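Long-range contacts in putative methylase (PDB 3LDU), which probably acts as an RNA-binding methyltransferase that modifies guanines of ribosomal RNA, and binds GTP: residues D139-P144 with E231-L236; G48-N53 with K238-D243; E347-E352 with F373-P378. All coordinates share one frame; numbering follows the deposited sequence.

Contact 1: D139-P144 with E231-L236; sequences DKEKYP and EKWRTL. With FMT (formic acid), chain C.
A loop of the THUMP domain, leading into strand 145-150, meets the turn of the methyltransferase part that precedes helix 238-251, a type I turn spanning Trp-233 to Leu-236. Glu-141 reaches across as the main acceptor, its chain bent at chi2 so that both carboxylate oxygens reach NE of Arg-234. OE2 of Glu-141 is gripped by three donors: the hydroxyl of Tyr-143 on the lone pair away from OE1 (OH to OE2 2.8 Å), NE of Arg-234 on the opposite, syn side (2.9 Å to OE2), and the backbone N of Arg-234 from above the carboxylate plane, nearly straight at 170° (N to OE2 3.1 Å). OE1 of Glu-141 shares NE of Arg-234 with it, at 2.9 Å, so one N-H is split between both oxygens of a salt bridge whose carboxylate and guanidinium planes stand 74° apart. Arg-234 NH2 gives OE1 only a weak bond and finds its better partner in the carbonyl of Tyr-92. Such a cluster should favour the ionised carboxylate. Next to the carboxylate, Tyr-143 stacks face to face on the five-membered ring of Trp-233, centroids 3.8 Å apart and planes at 20°, while Trp-233 NE1 donates to Lys-142 O at 2.9 Å. Within the turn, Thr-235 OG1 donates to O2 of a formic acid, probably from the crystallisation liquor, at 2.6 Å.

Contact 2: G48-N53 with K238-D243; sequences GIAKSN and KKIWWD
Two helices, 48-55 and 238-251, pack side by side here and run in roughly the same direction, their local axes 8.9 Å apart at closest approach and crossing at -28°. The small side chain of Ala-50 lets the backbones come close: its CA lies 5.3 Å from the CA of Trp-241. The indole of Trp-241 reaches over from helix 238-251 and lays one face across this alanine. Ala-50 CA sits 3.6 Å from the centroid of the six-membered ring and 10° off its normal, a CH-pi contact made with the backbone carbon itself, and Ala-50 CB lies nearest CD2 of Trp-241, 3.7 Å away, with CE3 of the six-membered ring next. To bring the ring there, chi1 of Trp-241 takes the unusual value of -104°. Helix 48-55 belongs to the ferredoxin-like domain, where Ile-49 and Ser-52 also touch strand 7-12, while helix 238-251 lies in the methyltransferase part, so the indole bridges two domains of the chain. Its outer rim then meets the next turn of helix 48-55: Asn-53 CB lies at the ring edge, 3.5 Å from Trp-241 CH2. The amide of Asn-53 is turned back along its own helix, and ND2 donates to Ile-49 O at 2.9 Å, from above that carbonyl's plane. This carbonyl therefore accepts twice, since Asn-53 N also bonds to it. Beyond the two helices, Asn-53 OD1 is hydrogen-bonded to Thr-161 and ND2 also to Thr-160, and Phe-228 packs against the indole with its plane at a shallow tilt. On the flank of the interface, Ile-240 CG2 touches Ala-50 CB at 4.1 Å.

Contact 3: E347-E352 with F373-P378; sequences EDFEYE and FQYPGP
The hydroxyl of Tyr-375 is held by one hydrogen bond, which it gives to the carbonyl O of Gln-355, and two carbons of segment 347-352 touch it, from directions about at right angles. Phe-349 CE2 comes up to this oxygen tip to tip at 3.5 Å, with OH near the plane of the phenylalanine ring at its edge, and Glu-350 CG passes it at the same distance of 3.5 Å from OH. Tyr-375 thus presents its polar end to apolar neighbours, while its hydrogen-bond partner, Gln-355 O, lies in the loop that follows the helix.

Phe-349 makes the larger apolar contact. Its CG is anti to the backbone N (chi1 170°), which directs the ring from the first turn of the helix onto Phe-373. Phe-349 CD2 stands over one face of Phe-373, offset toward the rim, with CD2 to CD2 3.6 Å. The planes meet at 34° and the centroids are 4.8 Å apart, an oblique packing. Phe-349 CB follows over the same ring, 3.7 Å from Phe-373 CE2. Glu-350 lies across another part of the Phe-373 rim: OE1 is at the edge, near the ring plane, 3.6 Å from Phe-373 CE1, while OE2 accepts from the backbone N of Ala-357. No hydrogen bond joins the two segments directly.

Strand 368-375 is the last along the chain in the methyltransferase sheet, whose 3-2-1-4-5-7-6 order, with this strand antiparallel between 339-344 and 359-365, is that of the Rossmann-like class I methyltransferases. The short helix 349-353 lies against it, with Phe-349 also touching Leu-342 and Thr-344 of strand 339-344 and meeting Tyr-325 of helix 315-333 edge to face.

How the contacts relate
Contacts 1 and 2 lie on the same side of the chain's centre and touch: Glu-231 CG packs on Trp-241 CD2, and contact 1 is nested within the chain loop that contact 2 closes. Both bind the 231-243 region of the methyltransferase part to other domains, contact 1 to THUMP and contact 2 to the ferredoxin-like domain. Contact 1 is partly buried and relies on a salt bridge, hydrogen bonds and a stack; contact 2 is buried and has no hydrogen bond across it. Contact 3, also buried, is mainly aromatic with a carboxylate at one ring edge, lies on the opposite side of the centre, about 41 Å from contact 2 between centres, and stays within the methyltransferase fold.

Contact 1: D139-P144 with E231-L236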
loop_
_atom_site.group_PDB
_atom_site.type_symbol
_atom_site.label_atom_id
_atom_site.label_comp_id
_atom_site.label_asym_id
_atom_site.label_seq_id
_atom_site.Cartn_x
_atom_site.Cartn_y
_atom_site.Cartn_z
ATOM N N ASP A 139 29.469 6.047 8.130
ATOM C CA ASP A 139 29.844 5.979 6.720
ATOM C C ASP A 139 29.418 4.703 5.988
ATOM O O ASP A 139 29.710 4.547 4.805
ATOM C CB ASP A 139 31.354 6.192 6.560
ATOM C CG ASP A 139 32.172 5.068 7.174
ATOM O OD1 ASP A 139 31.581 4.216 7.866
ATOM O OD2 ASP A 139 33.404 5.035 6.966
ATOM N N LYS A 140 28.735 3.793 6.676
ATOM C CA LYS A 140 28.329 2.536 6.049
ATOM C C LYS A 140 26.847 2.576 5.667
ATOM O O LYS A 140 26.319 3.639 5.325
ATOM C CB LYS A 140 28.644 1.336 6.955
ATOM C CG LYS A 140 30.128 1.219 7.345
ATOM C CD LYS A 140 31.026 1.305 6.117
ATOM C CE LYS A 140 32.508 1.160 6.480
ATOM N NZ LYS A 140 32.819 -0.203 6.993
ATOM N N GLU A 141 26.175 1.429 5.719
ATOM C CA GLU A 141 24.783 1.368 5.256
ATOM C C GLU A 141 23.771 2.010 6.218
ATOM O O GLU A 141 24.041 2.206 7.401
ATOM C CB GLU A 141 24.375 -0.065 4.883
ATOM C CG GLU A 141 24.004 -0.963 6.046
ATOM C CD GLU A 141 25.222 -1.522 6.786
ATOM O OE1 GLU A 141 26.353 -1.035 6.565
ATOM O OE2 GLU A 141 25.038 -2.461 7.587
ATOM N N LYS A 142 22.599 2.331 5.681
ATOM C CA LYS A 142 21.620 3.185 6.360
ATOM C C LYS A 142 20.503 2.398 7.059
ATOM O O LYS A 142 19.925 1.467 6.484
ATOM C CB LYS A 142 21.032 4.165 5.329
ATOM C CG LYS A 142 20.083 5.220 5.867
ATOM C CD LYS A 142 19.627 6.144 4.725
ATOM C CE LYS A 142 18.421 6.998 5.117
ATOM N NZ LYS A 142 17.754 7.663 3.952
ATOM N N TYR A 143 20.232 2.783 8.309
ATOM C CA TYR A 143 19.160 2.228 9.149
ATOM C C TYR A 143 18.270 3.394 9.570
ATOM O O TYR A 143 18.519 4.022 10.602
ATOM C CB TYR A 143 19.771 1.570 10.405
ATOM C CG TYR A 143 20.585 0.334 10.099
ATOM C CD1 TYR A 143 20.058 -0.938 10.292
ATOM C CD2 TYR A 143 21.874 0.436 9.581
ATOM C CE1 TYR A 143 20.815 -2.083 9.997
ATOM C CE2 TYR A 143 22.624 -0.689 9.275
ATOM C CZ TYR A 143 22.086 -1.946 9.485
ATOM O OH TYR A 143 22.830 -3.066 9.178
ATOM N N PRO A 144 17.237 3.711 8.765
ATOM C CA PRO A 144 16.472 4.931 9.029
ATOM C C PRO A 144 15.581 4.731 10.240
ATOM O O PRO A 144 14.818 3.770 10.289
ATOM C CB PRO A 144 15.626 5.112 7.754
ATOM C CG PRO A 144 16.263 4.172 6.716
ATOM C CD PRO A 144 16.791 3.030 7.540
ATOM N N GLU A 231 18.015 -4.654 2.373
ATOM C CA GLU A 231 18.807 -5.616 1.619
ATOM C C GLU A 231 20.299 -5.348 1.783
ATOM O O GLU A 231 21.123 -6.239 1.550
ATOM C CB GLU A 231 18.430 -5.614 0.138
ATOM C CG GLU A 231 17.053 -6.186 -0.132
ATOM C CD GLU A 231 16.766 -6.269 -1.609
ATOM O OE1 GLU A 231 16.323 -5.252 -2.184
ATOM O OE2 GLU A 231 16.992 -7.349 -2.196
ATOM N N LYS A 232 20.649 -4.127 2.179
ATOM C CA LYS A 232 22.058 -3.789 2.412
ATOM C C LYS A 232 22.518 -3.992 3.865
ATOM O O LYS A 232 23.705 -3.843 4.165
ATOM C CB LYS A 232 22.355 -2.352 1.984
ATOM C CG LYS A 232 21.992 -2.047 0.533
ATOM C CD LYS A 232 22.307 -0.595 0.197
ATOM C CE LYS A 232 21.963 -0.262 -1.245
ATOM N NZ LYS A 232 22.727 -1.107 -2.207
ATOM N N TRP A 233 21.602 -4.347 4.757
ATOM C CA TRP A 233 21.946 -4.449 6.173
ATOM C C TRP A 233 22.874 -5.615 6.474
ATOM O O TRP A 233 22.549 -6.766 6.193
ATOM C CB TRP A 233 20.687 -4.602 7.022
ATOM C CG TRP A 233 19.839 -3.376 7.096
ATOM C CD1 TRP A 233 20.089 -2.159 6.523
ATOM C CD2 TRP A 233 18.605 -3.240 7.815
ATOM N NE1 TRP A 233 19.065 -1.279 6.827
ATOM C CE2 TRP A 233 18.149 -1.920 7.618
ATOM C CE3 TRP A 233 17.840 -4.112 8.599
ATOM C CZ2 TRP A 233 16.957 -1.448 8.184
ATOM C CZ3 TRP A 233 16.668 -3.645 9.159
ATOM C CH2 TRP A 233 16.235 -2.323 8.946
ATOM N N ARG A 234 24.017 -5.307 7.079
ATOM C CA ARG A 234 24.966 -6.341 7.495
ATOM C C ARG A 234 24.390 -7.214 8.605
ATOM O O ARG A 234 24.857 -8.333 8.830
ATOM C CB ARG A 234 26.270 -5.700 7.969
ATOM C CG ARG A 234 27.098 -5.128 6.843
ATOM C CD ARG A 234 28.292 -4.359 7.390
ATOM N NE ARG A 234 27.885 -3.073 7.941
ATOM C CZ ARG A 234 28.513 -2.442 8.927
ATOM N NH1 ARG A 234 29.595 -2.977 9.497
ATOM N NH2 ARG A 234 28.061 -1.271 9.344
ATOM N N THR A 235 23.377 -6.695 9.296
ATOM C CA THR A 235 22.777 -7.379 10.437
ATOM C C THR A 235 21.787 -8.466 10.015
ATOM O O THR A 235 21.307 -9.227 10.851
ATOM C CB THR A 235 22.064 -6.386 11.388
ATOM O OG1 THR A 235 20.993 -5.730 10.694
ATOM C CG2 THR A 235 23.041 -5.338 11.902
ATOM N N LEU A 236 21.477 -8.529 8.723
ATOM C CA LEU A 236 20.609 -9.576 8.197
ATOM C C LEU A 236 21.425 -10.598 7.423
ATOM O O LEU A 236 22.484 -10.276 6.878
ATOM C CB LEU A 236 19.531 -8.984 7.282
ATOM C CG LEU A 236 18.573 -7.983 7.918
ATOM C CD1 LEU A 236 17.529 -7.484 6.917
ATOM C CD2 LEU A 236 17.912 -8.596 9.137
HETATM C C FMT C . 18.365 -5.143 12.556
HETATM O O1 FMT C . 18.303 -6.265 13.069
HETATM O O2 FMT C . 19.405 -4.496 12.394
#

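Contact 2: G48-N53 with K238-D243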
loop_
_atom_site.group_PDB
_atom_site.type_symbol
_atom_site.label_atom_id
_atom_site.label_comp_id
_atom_site.label_asym_id
_atom_site.label_seq_id
_atom_site.Cartn_x
_atom_site.Cartn_y
_atom_site.Cartn_z
ATOM N N GLY A 48 10.625 -12.756 7.902
ATOM C CA GLY A 48 9.532 -11.796 7.939
ATOM C C GLY A 48 9.795 -10.481 7.234
ATOM O O GLY A 48 8.908 -9.922 6.579
ATOM N N ILE A 49 11.008 -9.965 7.362
ATOM C CA ILE A 49 11.309 -8.667 6.766
ATOM C C ILE A 49 11.309 -8.785 5.243
ATOM O O ILE A 49 10.670 -7.982 4.536
ATOM C CB ILE A 49 12.647 -8.093 7.280
ATOM C CG1 ILE A 49 12.517 -7.691 8.752
ATOM C CG2 ILE A 49 13.037 -6.860 6.458
ATOM C CD1 ILE A 49 13.855 -7.223 9.386
ATOM N N ALA A 50 12.004 -9.803 4.740
ATOM C CA ALA A 50 12.074 -10.063 3.305
ATOM C C ALA A 50 10.692 -10.370 2.712
ATOM O O ALA A 50 10.278 -9.788 1.700
ATOM C CB ALA A 50 13.051 -11.216 3.021
ATOM N N LYS A 51 9.978 -11.296 3.343
ATOM C CA LYS A 51 8.670 -11.712 2.827
ATOM C C LYS A 51 7.641 -10.598 2.865
ATOM O O LYS A 51 6.828 -10.491 1.957
ATOM C CB LYS A 51 8.127 -12.923 3.594
ATOM C CG LYS A 51 8.632 -14.262 3.058
ATOM C CD LYS A 51 8.190 -15.421 3.944
ATOM C CE LYS A 51 6.679 -15.444 4.140
ATOM N NZ LYS A 51 6.257 -16.612 4.970
ATOM N N SER A 52 7.664 -9.785 3.918
ATOM C CA SER A 52 6.678 -8.701 4.057
ATOM C C SER A 52 6.867 -7.628 2.995
ATOM O O SER A 52 5.909 -7.213 2.339
ATOM C CB SER A 52 6.747 -8.096 5.460
ATOM O OG SER A 52 6.373 -9.070 6.417
ATOM N N ASN A 53 8.103 -7.187 2.804
ATOM C CA ASN A 53 8.413 -6.252 1.729
ATOM C C ASN A 53 8.120 -6.841 0.352
ATOM O O ASN A 53 7.636 -6.147 -0.543
ATOM C CB ASN A 53 9.892 -5.832 1.803
ATOM C CG ASN A 53 10.126 -4.781 2.849
ATOM O OD1 ASN A 53 9.662 -3.651 2.712
ATOM N ND2 ASN A 53 10.841 -5.142 3.915
ATOM N N LYS A 238 22.006 -12.303 4.256
ATOM C CA LYS A 238 21.698 -11.922 2.876
ATOM C C LYS A 238 21.054 -13.073 2.089
ATOM O O LYS A 238 20.392 -12.865 1.060
ATOM C CB LYS A 238 22.975 -11.434 2.181
ATOM C CG LYS A 238 22.752 -10.434 1.061
ATOM C CD LYS A 238 23.846 -9.366 1.037
ATOM C CE LYS A 238 23.757 -8.444 2.251
ATOM N NZ LYS A 238 24.832 -7.409 2.249
ATOM N N LYS A 239 21.237 -14.286 2.596
ATOM C CA LYS A 239 20.718 -15.478 1.942
ATOM C C LYS A 239 19.190 -15.487 2.020
ATOM O O LYS A 239 18.515 -15.976 1.117
ATOM C CB LYS A 239 21.301 -16.725 2.605
ATOM C CG LYS A 239 20.799 -18.042 2.051
ATOM C CD LYS A 239 21.566 -19.206 2.669
ATOM C CE LYS A 239 20.735 -20.475 2.665
ATOM N NZ LYS A 239 19.505 -20.314 3.493
ATOM N N ILE A 240 18.662 -14.953 3.114
ATOM C CA ILE A 240 17.214 -14.900 3.310
ATOM C C ILE A 240 16.554 -14.021 2.256
ATOM O O ILE A 240 15.626 -14.468 1.576
ATOM C CB ILE A 240 16.848 -14.448 4.724
ATOM C CG1 ILE A 240 17.097 -15.597 5.702
ATOM C CG2 ILE A 240 15.387 -14.042 4.791
ATOM C CD1 ILE A 240 16.781 -15.267 7.145
ATOM N N TRP A 241 17.043 -12.792 2.095
ATOM C CA TRP A 241 16.507 -11.908 1.052
ATOM C C TRP A 241 16.648 -12.572 -0.311
ATOM O O TRP A 241 15.753 -12.487 -1.154
ATOM C CB TRP A 241 17.205 -10.541 1.048
ATOM C CG TRP A 241 16.380 -9.410 1.657
ATOM C CD1 TRP A 241 16.669 -8.691 2.792
ATOM C CD2 TRP A 241 15.146 -8.875 1.151
ATOM N NE1 TRP A 241 15.688 -7.743 3.014
ATOM C CE2 TRP A 241 14.744 -7.841 2.026
ATOM C CE3 TRP A 241 14.342 -9.175 0.048
ATOM C CZ2 TRP A 241 13.580 -7.107 1.828
ATOM C CZ3 TRP A 241 13.179 -8.442 -0.147
ATOM C CH2 TRP A 241 12.811 -7.422 0.739
ATOM N N TRP A 242 17.775 -13.251 -0.529
ATOM C CA TRP A 242 18.001 -13.888 -1.816
ATOM C C TRP A 242 17.001 -15.016 -2.097
ATOM O O TRP A 242 16.401 -15.068 -3.172
ATOM C CB TRP A 242 19.443 -14.402 -1.929
ATOM C CG TRP A 242 19.926 -14.320 -3.331
ATOM C CD1 TRP A 242 20.346 -13.199 -3.990
ATOM C CD2 TRP A 242 20.009 -15.396 -4.269
ATOM N NE1 TRP A 242 20.697 -13.514 -5.282
ATOM C CE2 TRP A 242 20.501 -14.856 -5.478
ATOM C CE3 TRP A 242 19.724 -16.763 -4.204
ATOM C CZ2 TRP A 242 20.713 -15.638 -6.610
ATOM C CZ3 TRP A 242 19.937 -17.540 -5.332
ATOM C CH2 TRP A 242 20.429 -16.975 -6.519
ATOM N N ASP A 243 16.822 -15.904 -1.124
ATOM C CA ASP A 243 15.903 -17.026 -1.265
ATOM C C ASP A 243 14.461 -16.542 -1.436
ATOM O O ASP A 243 13.688 -17.127 -2.196
ATOM C CB ASP A 243 16.008 -17.959 -0.062
ATOM C CG ASP A 243 17.311 -18.748 -0.053
ATOM O OD1 ASP A 243 18.018 -18.725 -1.078
ATOM O OD2 ASP A 243 17.614 -19.395 0.968
#

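Contact 3: E347-E352 with F373-P378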
loop_
_atom_site.group_PDB
_atom_site.type_symbol
_atom_site.label_atom_id
_atom_site.label_comp_id
_atom_site.label_asym_id
_atom_site.label_seq_id
_atom_site.Cartn_x
_atom_site.Cartn_y
_atom_site.Cartn_z
ATOM N N GLU A 347 -19.775 12.739 -2.462
ATOM C CA GLU A 347 -20.610 12.203 -1.383
ATOM C C GLU A 347 -21.934 11.603 -1.860
ATOM O O GLU A 347 -22.310 10.500 -1.460
ATOM C CB GLU A 347 -20.877 13.278 -0.325
ATOM C CG GLU A 347 -19.707 13.535 0.613
ATOM C CD GLU A 347 -19.579 12.481 1.699
ATOM O OE1 GLU A 347 -20.506 12.371 2.530
ATOM O OE2 GLU A 347 -18.549 11.772 1.730
ATOM N N ASP A 348 -22.630 12.334 -2.724
ATOM C CA ASP A 348 -23.958 11.935 -3.172
ATOM C C ASP A 348 -23.917 11.088 -4.446
ATOM O O ASP A 348 -24.799 11.200 -5.309
ATOM C CB ASP A 348 -24.810 13.177 -3.410
ATOM C CG ASP A 348 -26.291 12.902 -3.272
ATOM O OD1 ASP A 348 -26.657 12.030 -2.454
ATOM O OD2 ASP A 348 -27.085 13.562 -3.975
ATOM N N PHE A 349 -22.897 10.240 -4.551
ATOM C CA PHE A 349 -22.698 9.406 -5.729
ATOM C C PHE A 349 -23.897 8.511 -6.034
ATOM O O PHE A 349 -24.372 8.476 -7.161
ATOM C CB PHE A 349 -21.430 8.545 -5.590
ATOM C CG PHE A 349 -21.313 7.498 -6.654
ATOM C CD1 PHE A 349 -20.850 7.825 -7.924
ATOM C CD2 PHE A 349 -21.713 6.199 -6.405
ATOM C CE1 PHE A 349 -20.761 6.862 -8.916
ATOM C CE2 PHE A 349 -21.635 5.235 -7.395
ATOM C CZ PHE A 349 -21.157 5.566 -8.649
ATOM N N GLU A 350 -24.396 7.807 -5.022
ATOM C CA GLU A 350 -25.479 6.851 -5.230
ATOM C C GLU A 350 -26.697 7.515 -5.848
ATOM O O GLU A 350 -27.358 6.934 -6.707
ATOM C CB GLU A 350 -25.848 6.160 -3.918
ATOM C CG GLU A 350 -24.769 5.200 -3.436
ATOM C CD GLU A 350 -24.948 4.820 -1.986
ATOM O OE1 GLU A 350 -24.743 5.701 -1.127
ATOM O OE2 GLU A 350 -25.288 3.648 -1.709
ATOM N N TYR A 351 -26.975 8.743 -5.426
ATOM C CA TYR A 351 -28.115 9.472 -5.972
ATOM C C TYR A 351 -27.975 9.747 -7.474
ATOM O O TYR A 351 -28.918 9.537 -8.248
ATOM C CB TYR A 351 -28.359 10.766 -5.194
ATOM C CG TYR A 351 -29.530 11.551 -5.737
ATOM C CD1 TYR A 351 -30.834 11.159 -5.467
ATOM C CD2 TYR A 351 -29.330 12.670 -6.535
ATOM C CE1 TYR A 351 -31.911 11.873 -5.972
ATOM C CE2 TYR A 351 -30.395 13.385 -7.043
ATOM C CZ TYR A 351 -31.684 12.983 -6.759
ATOM O OH TYR A 351 -32.753 13.692 -7.264
ATOM N N GLU A 352 -26.804 10.203 -7.907
ATOM C CA GLU A 352 -26.619 10.528 -9.321
ATOM C C GLU A 352 -26.444 9.267 -10.175
ATOM O O GLU A 352 -26.921 9.194 -11.319
ATOM C CB GLU A 352 -25.431 11.474 -9.503
ATOM C CG GLU A 352 -25.516 12.736 -8.663
ATOM C CD GLU A 352 -26.647 13.658 -9.093
ATOM O OE1 GLU A 352 -27.227 13.439 -10.181
ATOM O OE2 GLU A 352 -26.953 14.611 -8.340
ATOM N N PHE A 373 -17.922 2.360 -3.412
ATOM C CA PHE A 373 -19.311 1.908 -3.540
ATOM C C PHE A 373 -19.361 0.562 -4.257
ATOM O O PHE A 373 -18.920 0.441 -5.394
ATOM C CB PHE A 373 -20.093 2.929 -4.338
ATOM C CG PHE A 373 -20.184 4.272 -3.685
ATOM C CD1 PHE A 373 -21.203 4.550 -2.788
ATOM C CD2 PHE A 373 -19.259 5.260 -3.973
ATOM C CE1 PHE A 373 -21.299 5.793 -2.184
ATOM C CE2 PHE A 373 -19.349 6.509 -3.381
ATOM C CZ PHE A 373 -20.373 6.775 -2.487
ATOM N N GLN A 374 -19.927 -0.442 -3.600
ATOM C CA GLN A 374 -19.832 -1.817 -4.084
ATOM C C GLN A 374 -21.201 -2.283 -4.552
ATOM O O GLN A 374 -22.172 -2.185 -3.809
ATOM C CB GLN A 374 -19.344 -2.720 -2.949
ATOM C CG GLN A 374 -18.004 -2.261 -2.412
ATOM C CD GLN A 374 -17.521 -3.042 -1.201
ATOM O OE1 GLN A 374 -16.707 -2.544 -0.426
ATOM N NE2 GLN A 374 -18.008 -4.267 -1.039
ATOM N N TYR A 375 -21.260 -2.799 -5.776
ATOM C CA TYR A 375 -22.517 -3.255 -6.378
ATOM C C TYR A 375 -22.376 -4.666 -6.941
ATOM O O TYR A 375 -22.333 -4.842 -8.162
ATOM C CB TYR A 375 -22.933 -2.331 -7.511
ATOM C CG TYR A 375 -23.227 -0.905 -7.124
ATOM C CD1 TYR A 375 -24.529 -0.498 -6.847
ATOM C CD2 TYR A 375 -22.211 0.045 -7.057
ATOM C CE1 TYR A 375 -24.811 0.818 -6.509
ATOM C CE2 TYR A 375 -22.480 1.366 -6.711
ATOM C CZ TYR A 375 -23.785 1.745 -6.435
ATOM O OH TYR A 375 -24.067 3.051 -6.095
ATOM N N PRO A 376 -22.300 -5.676 -6.061
ATOM C CA PRO A 376 -22.267 -7.061 -6.544
ATOM C C PRO A 376 -23.549 -7.379 -7.292
ATOM O O PRO A 376 -24.607 -6.849 -6.936
ATOM C CB PRO A 376 -22.181 -7.890 -5.253
ATOM C CG PRO A 376 -22.632 -6.953 -4.154
ATOM C CD PRO A 376 -22.162 -5.600 -4.595
ATOM N N GLY A 377 -23.451 -8.217 -8.321
ATOM C CA GLY A 377 -24.595 -8.562 -9.145
ATOM C C GLY A 377 -25.646 -9.323 -8.362
ATOM O O GLY A 377 -25.376 -9.807 -7.262
ATOM N N PRO A 378 -26.855 -9.440 -8.929
ATOM C CA PRO A 378 -27.961 -10.109 -8.237
ATOM C C PRO A 378 -27.564 -11.520 -7.827
ATOM O O PRO A 378 -26.759 -12.157 -8.504
ATOM C CB PRO A 378 -29.066 -10.156 -9.298
ATOM C CG PRO A 378 -28.375 -9.893 -10.603
ATOM C CD PRO A 378 -27.226 -9.002 -10.280
#